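PDB 5B57: putative hemin ABC transport system, membrane protein from Burkholderia cenocepacia J2315, which probably serves as the membrane-spanning permease subunit of an ABC importer that carries heme across the cell membrane. Local coordinates for residues A127-N131 and P132-P136; R288-L291 and V292-L296; G309-G312 and L313-H317; R328-L331 and P332-L336. One frame throughout, in Å; residues are numbered along the deposited sequence. Where two conformers were deposited one is given.

Contact 1 of 4, residues A127-N131 and P132-P136; sequences ALFRN and PLADP
N131 grips the turn that follows it with two of its own oxygens. Its side-chain OD1 accepts the backbone N-H of L133 (OD1 to N 3.2 Å), an Asx turn, while its carbonyl O takes the N-H of A134 (O to N 3.3 Å) and closes a type I beta turn from N131 to A134. Both bonds are nearly straight at hydrogen, yet each donor lies above the plane of its carbonyl group. CG stands anti to the backbone N (chi1 178°), which swings the amide forward over the turn. Asparagine suits this place because its short side chain ends in an acceptor two residues from the N-H it must reach. P132, next in line, has no N-H to offer, and its ring fixes phi near the value a type I turn needs at its second position; the ring and the side chain of N131 cross at about a right angle. A134 turns its methyl back to F129, where CB meets the ring obliquely, 3.6 Å from CD2, and the small methyl fits in beside it. Just before the turn, R130 adopts positive phi and ends the helix in a Schellman motif. The whole piece thus links helix 94-128 to helix 141-154, with P132 resting on helix 311-323, L128 on helix 283-305, and R130 and P132 also packing against a chain of another protein.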
loop_
_atom_site.group_PDB
_atom_site.type_symbol
_atom_site.label_atom_id
_atom_site.label_comp_id
_atom_site.label_asym_id
_atom_site.label_seq_id
_atom_site.Cartn_x
_atom_site.Cartn_y
_atom_site.Cartn_z
ATOM N N ALA A 127 -6.386 6.469 -12.569
ATOM C CA ALA A 127 -5.412 7.539 -12.766
ATOM C C ALA A 127 -5.315 8.396 -11.516
ATOM O O ALA A 127 -4.249 8.515 -10.913
ATOM C CB ALA A 127 -5.777 8.391 -13.981
ATOM N N LEU A 128 -6.441 8.955 -11.082
ATOM C CA LEU A 128 -6.454 9.823 -9.911
ATOM C C LEU A 128 -5.709 9.218 -8.718
ATOM O O LEU A 128 -4.953 9.917 -8.037
ATOM C CB LEU A 128 -7.898 10.140 -9.533
ATOM C CG LEU A 128 -8.008 11.046 -8.319
ATOM C CD1 LEU A 128 -7.673 12.411 -8.773
ATOM C CD2 LEU A 128 -9.399 11.012 -7.793
ATOM N N PHE A 129 -5.896 7.924 -8.451
ATOM C CA PHE A 129 -5.216 7.291 -7.319
ATOM C C PHE A 129 -3.894 6.671 -7.697
ATOM O O PHE A 129 -3.254 6.064 -6.833
ATOM C CB PHE A 129 -6.078 6.202 -6.675
ATOM C CG PHE A 129 -7.206 6.742 -5.881
ATOM C CD1 PHE A 129 -7.033 7.069 -4.553
ATOM C CD2 PHE A 129 -8.435 6.960 -6.467
ATOM C CE1 PHE A 129 -8.067 7.590 -3.810
ATOM C CE2 PHE A 129 -9.475 7.491 -5.730
ATOM C CZ PHE A 129 -9.282 7.805 -4.391
ATOM N N ARG A 130 -3.488 6.772 -8.965
ATOM C CA ARG A 130 -2.225 6.199 -9.393
ATOM C C ARG A 130 -2.167 4.739 -8.982
ATOM O O ARG A 130 -1.182 4.245 -8.434
ATOM C CB ARG A 130 -1.062 6.985 -8.814
ATOM C CG ARG A 130 -0.548 8.032 -9.738
ATOM C CD ARG A 130 0.104 9.110 -8.957
ATOM N NE ARG A 130 -0.874 9.708 -8.065
ATOM C CZ ARG A 130 -0.734 9.738 -6.742
ATOM N NH1 ARG A 130 0.360 9.205 -6.182
ATOM N NH2 ARG A 130 -1.676 10.305 -5.987
ATOM N N ASN A 131 -3.251 4.057 -9.205
ATOM C CA ASN A 131 -3.348 2.705 -8.720
ATOM C C ASN A 131 -4.455 1.994 -9.470
ATOM O O ASN A 131 -5.618 2.439 -9.461
ATOM C CB ASN A 131 -3.622 2.702 -7.227
ATOM C CG ASN A 131 -3.773 1.322 -6.679
ATOM O OD1 ASN A 131 -3.462 0.324 -7.337
ATOM N ND2 ASN A 131 -4.247 1.242 -5.463
ATOM N N PRO A 132 -4.130 0.876 -10.117
ATOM C CA PRO A 132 -5.134 0.149 -10.908
ATOM C C PRO A 132 -6.267 -0.466 -10.095
ATOM O O PRO A 132 -7.245 -0.912 -10.683
ATOM C CB PRO A 132 -4.295 -0.941 -11.571
ATOM C CG PRO A 132 -3.187 -1.153 -10.585
ATOM C CD PRO A 132 -2.821 0.225 -10.175
ATOM N N LEU A 133 -6.176 -0.524 -8.775
ATOM C CA LEU A 133 -7.228 -1.093 -7.936
ATOM C C LEU A 133 -8.229 -0.075 -7.418
ATOM O O LEU A 133 -9.104 -0.450 -6.650
ATOM C CB LEU A 133 -6.631 -1.809 -6.719
ATOM C CG LEU A 133 -6.038 -3.193 -6.890
ATOM C CD1 LEU A 133 -5.566 -3.650 -5.526
ATOM C CD2 LEU A 133 -7.082 -4.133 -7.465
ATOM N N ALA A 134 -8.129 1.194 -7.768
ATOM C CA ALA A 134 -9.187 2.101 -7.354
ATOM C C ALA A 134 -10.457 1.777 -8.141
ATOM O O ALA A 134 -10.447 1.784 -9.373
ATOM C CB ALA A 134 -8.757 3.556 -7.549
ATOM N N ASP A 135 -11.540 1.448 -7.434
ATOM C CA ASP A 135 -12.857 1.258 -8.034
ATOM C C ASP A 135 -13.678 2.540 -7.925
ATOM O O ASP A 135 -13.500 3.321 -6.977
ATOM C CB ASP A 135 -13.622 0.117 -7.348
ATOM C CG ASP A 135 -14.922 -0.261 -8.074
ATOM O OD1 ASP A 135 -15.961 0.397 -7.836
ATOM O OD2 ASP A 135 -14.915 -1.225 -8.878
ATOM N N PRO A 136 -14.573 2.791 -8.889
ATOM C CA PRO A 136 -15.413 3.993 -8.817
ATOM C C PRO A 136 -16.255 4.069 -7.568
ATOM O O PRO A 136 -16.742 5.151 -7.233
ATOM C CB PRO A 136 -16.297 3.868 -10.058
ATOM C CG PRO A 136 -15.464 3.143 -11.023
ATOM C CD PRO A 136 -14.638 2.164 -10.222
#

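Contact 2 of 4, residues R288-L291 and V292-L296; sequences RRVL and VAVAL
R288 O accepts the N-H of V292 (O to N 3.1 Å) in a nearly straight bond, and CG1 of V292 lies over the same oxygen. That methyl takes the position between the backbone N and the carbonyl carbon (chi1 56°), which sets it beside the carbonyls of both R288 and R289. The same i to i+4 bond recurs at each following residue. R289 accepts from A293 (O to N 3.0 Å) with a more bent bond, and the methyl of A293 lies close to the same carbonyl; the arginine's NE forms a salt bridge with E262, between helices 242-260 and 263-269. V290 accepts from V294 (O to N 2.6 Å), the donor lying nearly in line with the carbonyl. Here the side chains join in as well: V290 and V294 run side by side, pointing the same way, with V290 CG1 4.0 Å from V294 CG2. Two beta-branched residues a turn apart form an apolar patch that packs on helix 94-128, V290 at A124 and V294 at T121 and M125. L291 accepts from A295 (O to N 2.7 Å), and its long side chain leaves the helix toward M125 and L194, whereas A295 is small enough to let helix 168-188 come close at L178 and A181. This is regular alpha-helical bonding; the apolar faces against other helices, with arginines near the helix start, in its second turn, are consistent with the predicted transmembrane span of a FecCD-type permease.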
loop_
_atom_site.group_PDB
_atom_site.type_symbol
_atom_site.label_atom_id
_atom_site.label_comp_id
_atom_site.label_asym_id
_atom_site.label_seq_id
_atom_site.Cartn_x
_atom_site.Cartn_y
_atom_site.Cartn_z
ATOM N N ARG A 288 -10.925 17.136 -6.849
ATOM C CA ARG A 288 -12.340 17.386 -6.603
ATOM C C ARG A 288 -13.164 17.277 -7.878
ATOM O O ARG A 288 -14.304 16.831 -7.827
ATOM C CB ARG A 288 -12.525 18.752 -5.929
ATOM C CG ARG A 288 -13.963 19.261 -5.870
ATOM C CD ARG A 288 -14.103 20.614 -5.120
ATOM N NE ARG A 288 -15.427 20.728 -4.482
ATOM C CZ ARG A 288 -15.821 21.726 -3.682
ATOM N NH1 ARG A 288 -17.044 21.708 -3.155
ATOM N NH2 ARG A 288 -15.006 22.745 -3.406
ATOM N N ARG A 289 -12.609 17.631 -9.032
ATOM C CA ARG A 289 -13.415 17.628 -10.251
ATOM C C ARG A 289 -13.699 16.213 -10.723
ATOM O O ARG A 289 -14.804 15.921 -11.180
ATOM C CB ARG A 289 -12.728 18.456 -11.340
ATOM C CG ARG A 289 -13.075 19.938 -11.197
ATOM C CD ARG A 289 -12.561 20.827 -12.318
ATOM N NE ARG A 289 -11.098 20.889 -12.337
ATOM C CZ ARG A 289 -10.385 21.931 -12.770
ATOM N NH1 ARG A 289 -9.057 21.874 -12.745
ATOM N NH2 ARG A 289 -10.995 23.031 -13.215
ATOM N N VAL A 290 -12.728 15.313 -10.584
ATOM C CA VAL A 290 -12.944 13.905 -10.915
ATOM C C VAL A 290 -13.983 13.278 -9.985
ATOM O O VAL A 290 -14.941 12.635 -10.437
ATOM C CB VAL A 290 -11.607 13.156 -10.868
ATOM C CG1 VAL A 290 -11.805 11.692 -11.151
ATOM C CG2 VAL A 290 -10.660 13.789 -11.857
ATOM N N LEU A 291 -13.815 13.463 -8.671
ATOM C CA LEU A 291 -14.756 12.886 -7.701
ATOM C C LEU A 291 -16.202 13.330 -7.954
ATOM O O LEU A 291 -17.121 12.501 -8.019
ATOM C CB LEU A 291 -14.322 13.256 -6.293
ATOM C CG LEU A 291 -13.000 12.563 -6.017
ATOM C CD1 LEU A 291 -12.576 12.862 -4.606
ATOM C CD2 LEU A 291 -13.173 11.060 -6.263
ATOM N N VAL A 292 -16.431 14.637 -8.088
ATOM C CA VAL A 292 -17.782 15.076 -8.411
ATOM C C VAL A 292 -18.221 14.518 -9.766
ATOM O O VAL A 292 -19.388 14.148 -9.935
ATOM C CB VAL A 292 -17.899 16.615 -8.336
ATOM C CG1 VAL A 292 -16.918 17.233 -9.191
ATOM C CG2 VAL A 292 -19.202 17.068 -8.857
ATOM N N ALA A 293 -17.309 14.366 -10.730
ATOM C CA ALA A 293 -17.769 13.784 -11.996
ATOM C C ALA A 293 -18.043 12.289 -11.855
ATOM O O ALA A 293 -19.049 11.793 -12.376
ATOM C CB ALA A 293 -16.777 14.047 -13.126
ATOM N N VAL A 294 -17.175 11.555 -11.148
ATOM C CA VAL A 294 -17.449 10.138 -10.900
ATOM C C VAL A 294 -18.723 9.964 -10.085
ATOM O O VAL A 294 -19.534 9.071 -10.367
ATOM C CB VAL A 294 -16.254 9.465 -10.204
ATOM C CG1 VAL A 294 -16.660 8.107 -9.653
ATOM C CG2 VAL A 294 -15.099 9.353 -11.174
ATOM N N ALA A 295 -18.916 10.804 -9.056
ATOM C CA ALA A 295 -20.073 10.636 -8.175
ATOM C C ALA A 295 -21.369 10.831 -8.945
ATOM O O ALA A 295 -22.349 10.111 -8.736
ATOM C CB ALA A 295 -19.977 11.612 -7.011
ATOM N N LEU A 296 -21.351 11.765 -9.894
ATOM C CA LEU A 296 -22.516 12.094 -10.701
ATOM C C LEU A 296 -22.868 10.980 -11.690
ATOM O O LEU A 296 -24.054 10.660 -11.850
ATOM C CB LEU A 296 -22.246 13.415 -11.413
ATOM C CG LEU A 296 -23.311 13.849 -12.390
ATOM C CD1 LEU A 296 -24.594 14.073 -11.620
ATOM C CD2 LEU A 296 -22.874 15.102 -13.120
#

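Contact 3 of 4, residues G309-G312 and L313-H317; sequences GFIG and LVAPH
F310 O is gripped by two backbone donors, the N-H of V314 (O to N 3.0 Å) and, at a poorer angle, that of L313 (O to N 3.3 Å). The first comes almost in line with the carbonyl, the second stands well above its plane, so the two donors share the oxygen from different directions. I311 O takes the N-H of A315 (O to N 2.8 Å), nearly straight, and completes the first turn. F310 holds the N-cap position, but it opens the helix with its carbonyl and cannot cap it by side chain; the ring packs on A208 of the second subunit, another copy of this protein. The next bond in the series is missing, because P316 has no N-H. Its ring instead lies against the carbonyl of G312, with CG 3.2 Å and CD 3.3 Å from G312 O, and that oxygen finds a donor in NE2 of Q126 from helix 94-128. Without a side chain, G312 may ease the approach of Q126. Between the two segments the apolar touch is slight: I311 CG2 and A315 CB are 4.4 Å apart, and CG2 of V314, held anti to the carbonyl carbon, lies 3.4 Å from F310 O. Around the turn, I311 meets F118, T342 and T364, while V314 meets L341 and F371. The break in the bonding is the proline kink found in many membrane helices, where a carbonyl left without its backbone partner can be bound by a neighbouring helix, as happens here at the start of helix 311-323.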
loop_
_atom_site.group_PDB
_atom_site.type_symbol
_atom_site.label_atom_id
_atom_site.label_comp_id
_atom_site.label_asym_id
_atom_site.label_seq_id
_atom_site.Cartn_x
_atom_site.Cartn_y
_atom_site.Cartn_z
ATOM N N GLY A 309 -20.263 -3.823 -10.040
ATOM C CA GLY A 309 -19.938 -5.223 -10.148
ATOM C C GLY A 309 -18.728 -5.408 -11.082
ATOM O O GLY A 309 -18.907 -5.843 -12.211
ATOM N N PHE A 310 -17.519 -5.033 -10.663
ATOM C CA PHE A 310 -16.259 -5.403 -11.347
ATOM C C PHE A 310 -15.930 -4.766 -12.695
ATOM O O PHE A 310 -14.777 -4.862 -13.114
ATOM C CB PHE A 310 -16.165 -6.923 -11.571
ATOM C CG PHE A 310 -15.967 -7.691 -10.319
ATOM C CD1 PHE A 310 -14.685 -7.916 -9.836
ATOM C CD2 PHE A 310 -17.071 -8.148 -9.582
ATOM C CE1 PHE A 310 -14.492 -8.593 -8.646
ATOM C CE2 PHE A 310 -16.889 -8.835 -8.382
ATOM C CZ PHE A 310 -15.593 -9.058 -7.911
ATOM N N ILE A 311 -16.889 -4.178 -13.423
ATOM C CA ILE A 311 -16.552 -3.662 -14.757
ATOM C C ILE A 311 -15.525 -2.539 -14.653
ATOM O O ILE A 311 -14.520 -2.541 -15.363
ATOM C CB ILE A 311 -17.806 -3.202 -15.534
ATOM C CG1 ILE A 311 -18.444 -4.362 -16.272
ATOM C CG2 ILE A 311 -17.445 -2.176 -16.644
ATOM C CD1 ILE A 311 -19.122 -5.252 -15.405
ATOM N N GLY A 312 -15.761 -1.564 -13.770
ATOM C CA GLY A 312 -14.867 -0.417 -13.648
ATOM C C GLY A 312 -13.443 -0.760 -13.222
ATOM O O GLY A 312 -12.569 0.117 -13.281
ATOM N N LEU A 313 -13.194 -1.996 -12.762
ATOM C CA LEU A 313 -11.839 -2.497 -12.540
ATOM C C LEU A 313 -11.311 -3.178 -13.797
ATOM O O LEU A 313 -10.253 -2.806 -14.307
ATOM C CB LEU A 313 -11.827 -3.465 -11.359
ATOM C CG LEU A 313 -11.122 -3.124 -10.041
ATOM C CD1 LEU A 313 -11.687 -1.893 -9.372
ATOM C CD2 LEU A 313 -11.234 -4.291 -9.083
ATOM N N VAL A 314 -12.077 -4.135 -14.332
ATOM C CA VAL A 314 -11.654 -4.936 -15.485
ATOM C C VAL A 314 -11.434 -4.068 -16.726
ATOM O O VAL A 314 -10.385 -4.126 -17.367
ATOM C CB VAL A 314 -12.688 -6.041 -15.776
ATOM C CG1 VAL A 314 -12.379 -6.721 -17.108
ATOM C CG2 VAL A 314 -12.741 -7.042 -14.644
ATOM N N ALA A 315 -12.440 -3.314 -17.132
ATOM C CA ALA A 315 -12.336 -2.689 -18.444
ATOM C C ALA A 315 -11.136 -1.759 -18.549
ATOM O O ALA A 315 -10.309 -1.976 -19.446
ATOM C CB ALA A 315 -13.655 -2.012 -18.812
ATOM N N PRO A 316 -10.921 -0.773 -17.673
ATOM C CA PRO A 316 -9.769 0.118 -17.892
ATOM C C PRO A 316 -8.442 -0.580 -17.748
ATOM O O PRO A 316 -7.416 0.006 -18.124
ATOM C CB PRO A 316 -9.942 1.207 -16.829
ATOM C CG PRO A 316 -10.729 0.592 -15.804
ATOM C CD PRO A 316 -11.605 -0.463 -16.411
ATOM N N HIS A 317 -8.426 -1.813 -17.242
ATOM C CA HIS A 317 -7.183 -2.560 -17.126
ATOM C C HIS A 317 -6.810 -3.290 -18.405
ATOM O O HIS A 317 -5.625 -3.410 -18.710
ATOM C CB HIS A 317 -7.257 -3.568 -15.983
ATOM C CG HIS A 317 -5.917 -4.100 -15.581
ATOM N ND1 HIS A 317 -5.048 -3.400 -14.768
ATOM C CD2 HIS A 317 -5.276 -5.244 -15.918
ATOM C CE1 HIS A 317 -3.942 -4.101 -14.602
ATOM N NE2 HIS A 317 -4.053 -5.221 -15.294
#

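Contact 4 of 4, residues R328-L331 and P332-L336; sequences RIVL and PGAAL
L331 CB lies 3.4 Å from P332 CD, where the adjoining residues abut. CG of L331 stands anti to its backbone N (chi1 -172°), which sets it beside the carbonyl carbon, with CG and CD2 each 3.9 Å from P332 N; the leucine side chain also packs on A120 of helix 94-128, while the ring of P332 is turned to L56 of helix 54-72. The two residues therefore serve different neighbours although they adjoin. The ring also lies against the preceding turn: its CG is 3.5 Å from R328 O and 3.4 Å from I329 O. Because proline carries no N-H, R328 O has no backbone bond to residue 332, and the helix is kinked at this point. Proline kinks are well known in transmembrane helices, and helix 327-352 is predicted to span the membrane. Beyond the ring the pattern recovers. The N-H of G333 reaches I329 O (N to O 2.8 Å) in the carbonyl plane, and A334 follows with a bond to V330 O (N to O 2.5 Å) whose donor is tilted from that plane. A335 N to L331 O is a weak third bond at 3.3 Å. On the face toward helix 311-323, the side chains of V330 and A334 lie one turn apart, with CG1 of the valine 4.4 Å from CB of the alanine; the small methyl leaves the neighbouring helix room to approach, while the larger valine reaches R320 of that helix and A123 of helix 94-128.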
loop_
_atom_site.group_PDB
_atom_site.type_symbol
_atom_site.label_atom_id
_atom_site.label_comp_id
_atom_site.label_asym_id
_atom_site.label_seq_id
_atom_site.Cartn_x
_atom_site.Cartn_y
_atom_site.Cartn_z
ATOM N N ARG A 328 -5.829 9.781 -22.749
ATOM C CA ARG A 328 -6.543 10.155 -23.965
ATOM C C ARG A 328 -7.063 8.941 -24.725
ATOM O O ARG A 328 -8.073 9.016 -25.408
ATOM C CB ARG A 328 -5.629 11.026 -24.844
ATOM C CG ARG A 328 -5.915 12.542 -24.804
ATOM C CD ARG A 328 -4.626 13.408 -24.756
ATOM N NE ARG A 328 -3.778 13.341 -25.959
ATOM C CZ ARG A 328 -2.512 12.913 -25.981
ATOM N NH1 ARG A 328 -1.912 12.500 -24.864
ATOM N NH2 ARG A 328 -1.839 12.903 -27.126
ATOM N N ILE A 329 -6.366 7.793 -24.608
ATOM C CA ILE A 329 -6.856 6.528 -25.158
ATOM C C ILE A 329 -7.745 5.786 -24.159
ATOM O O ILE A 329 -8.791 5.244 -24.520
ATOM C CB ILE A 329 -5.672 5.634 -25.575
ATOM C CG1 ILE A 329 -4.865 6.300 -26.664
ATOM C CG2 ILE A 329 -6.157 4.257 -26.015
ATOM C CD1 ILE A 329 -3.405 5.817 -26.733
ATOM N N VAL A 330 -7.325 5.713 -22.894
ATOM C CA VAL A 330 -7.896 4.726 -21.982
ATOM C C VAL A 330 -9.332 5.080 -21.621
ATOM O O VAL A 330 -10.174 4.192 -21.460
ATOM C CB VAL A 330 -7.025 4.585 -20.726
ATOM C CG1 VAL A 330 -7.806 3.840 -19.618
ATOM C CG2 VAL A 330 -5.723 3.906 -21.066
ATOM N N LEU A 331 -9.642 6.383 -21.484
ATOM C CA LEU A 331 -10.964 6.748 -20.979
ATOM C C LEU A 331 -12.066 6.452 -21.986
ATOM O O LEU A 331 -13.069 5.829 -21.594
ATOM C CB LEU A 331 -10.970 8.205 -20.515
ATOM C CG LEU A 331 -12.280 8.555 -19.799
ATOM C CD1 LEU A 331 -11.993 9.257 -18.496
ATOM C CD2 LEU A 331 -13.149 9.446 -20.659
ATOM N N PRO A 332 -11.962 6.828 -23.268
ATOM C CA PRO A 332 -12.909 6.277 -24.254
ATOM C C PRO A 332 -12.717 4.790 -24.507
ATOM O O PRO A 332 -13.699 4.092 -24.800
ATOM C CB PRO A 332 -12.614 7.096 -25.519
ATOM C CG PRO A 332 -11.223 7.490 -25.373
ATOM C CD PRO A 332 -11.023 7.766 -23.908
ATOM N N GLY A 333 -11.474 4.299 -24.429
ATOM C CA GLY A 333 -11.226 2.881 -24.617
ATOM C C GLY A 333 -11.927 2.039 -23.578
ATOM O O GLY A 333 -12.591 1.052 -23.903
ATOM N N ALA A 334 -11.803 2.428 -22.312
ATOM C CA ALA A 334 -12.394 1.627 -21.255
ATOM C C ALA A 334 -13.919 1.681 -21.309
ATOM O O ALA A 334 -14.597 0.670 -21.070
ATOM C CB ALA A 334 -11.870 2.099 -19.907
ATOM N N ALA A 335 -14.477 2.843 -21.655
ATOM C CA ALA A 335 -15.931 2.960 -21.745
ATOM C C ALA A 335 -16.500 2.073 -22.862
ATOM O O ALA A 335 -17.475 1.344 -22.633
ATOM C CB ALA A 335 -16.331 4.429 -21.906
ATOM N N LEU A 336 -15.885 2.075 -24.057
ATOM C CA LEU A 336 -16.311 1.135 -25.092
ATOM C C LEU A 336 -16.207 -0.310 -24.610
ATOM O O LEU A 336 -17.183 -1.066 -24.675
ATOM C CB LEU A 336 -15.496 1.317 -26.360
ATOM C CG LEU A 336 -15.566 2.604 -27.173
ATOM C CD1 LEU A 336 -14.671 2.426 -28.372
ATOM C CD2 LEU A 336 -16.979 2.868 -27.602
#

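In the fold
Contact 1 touches contacts 2 and 3, and contact 3 also touches contact 4. L128 of contact 1 packs on L291 of contact 2 (CD2 to CD2 4.1 Å), and D135 touches L313 of contact 3 (OD2 to CD1 3.3 Å). Between contacts 3 and 4, P316 CA lies 3.5 Å from A334 CB, so the two kinked helices, 311-323 and 327-352, pack directly on each other. Contacts 2 and 3 do not touch; their centres are about 18 Å apart, and the nearest atoms of contacts 1 and 4 are about 8 Å apart. The bound decyl maltoside lies about 8 Å from the side chain of A335 in contact 4 and about 14 Å from that of I311 in contact 3.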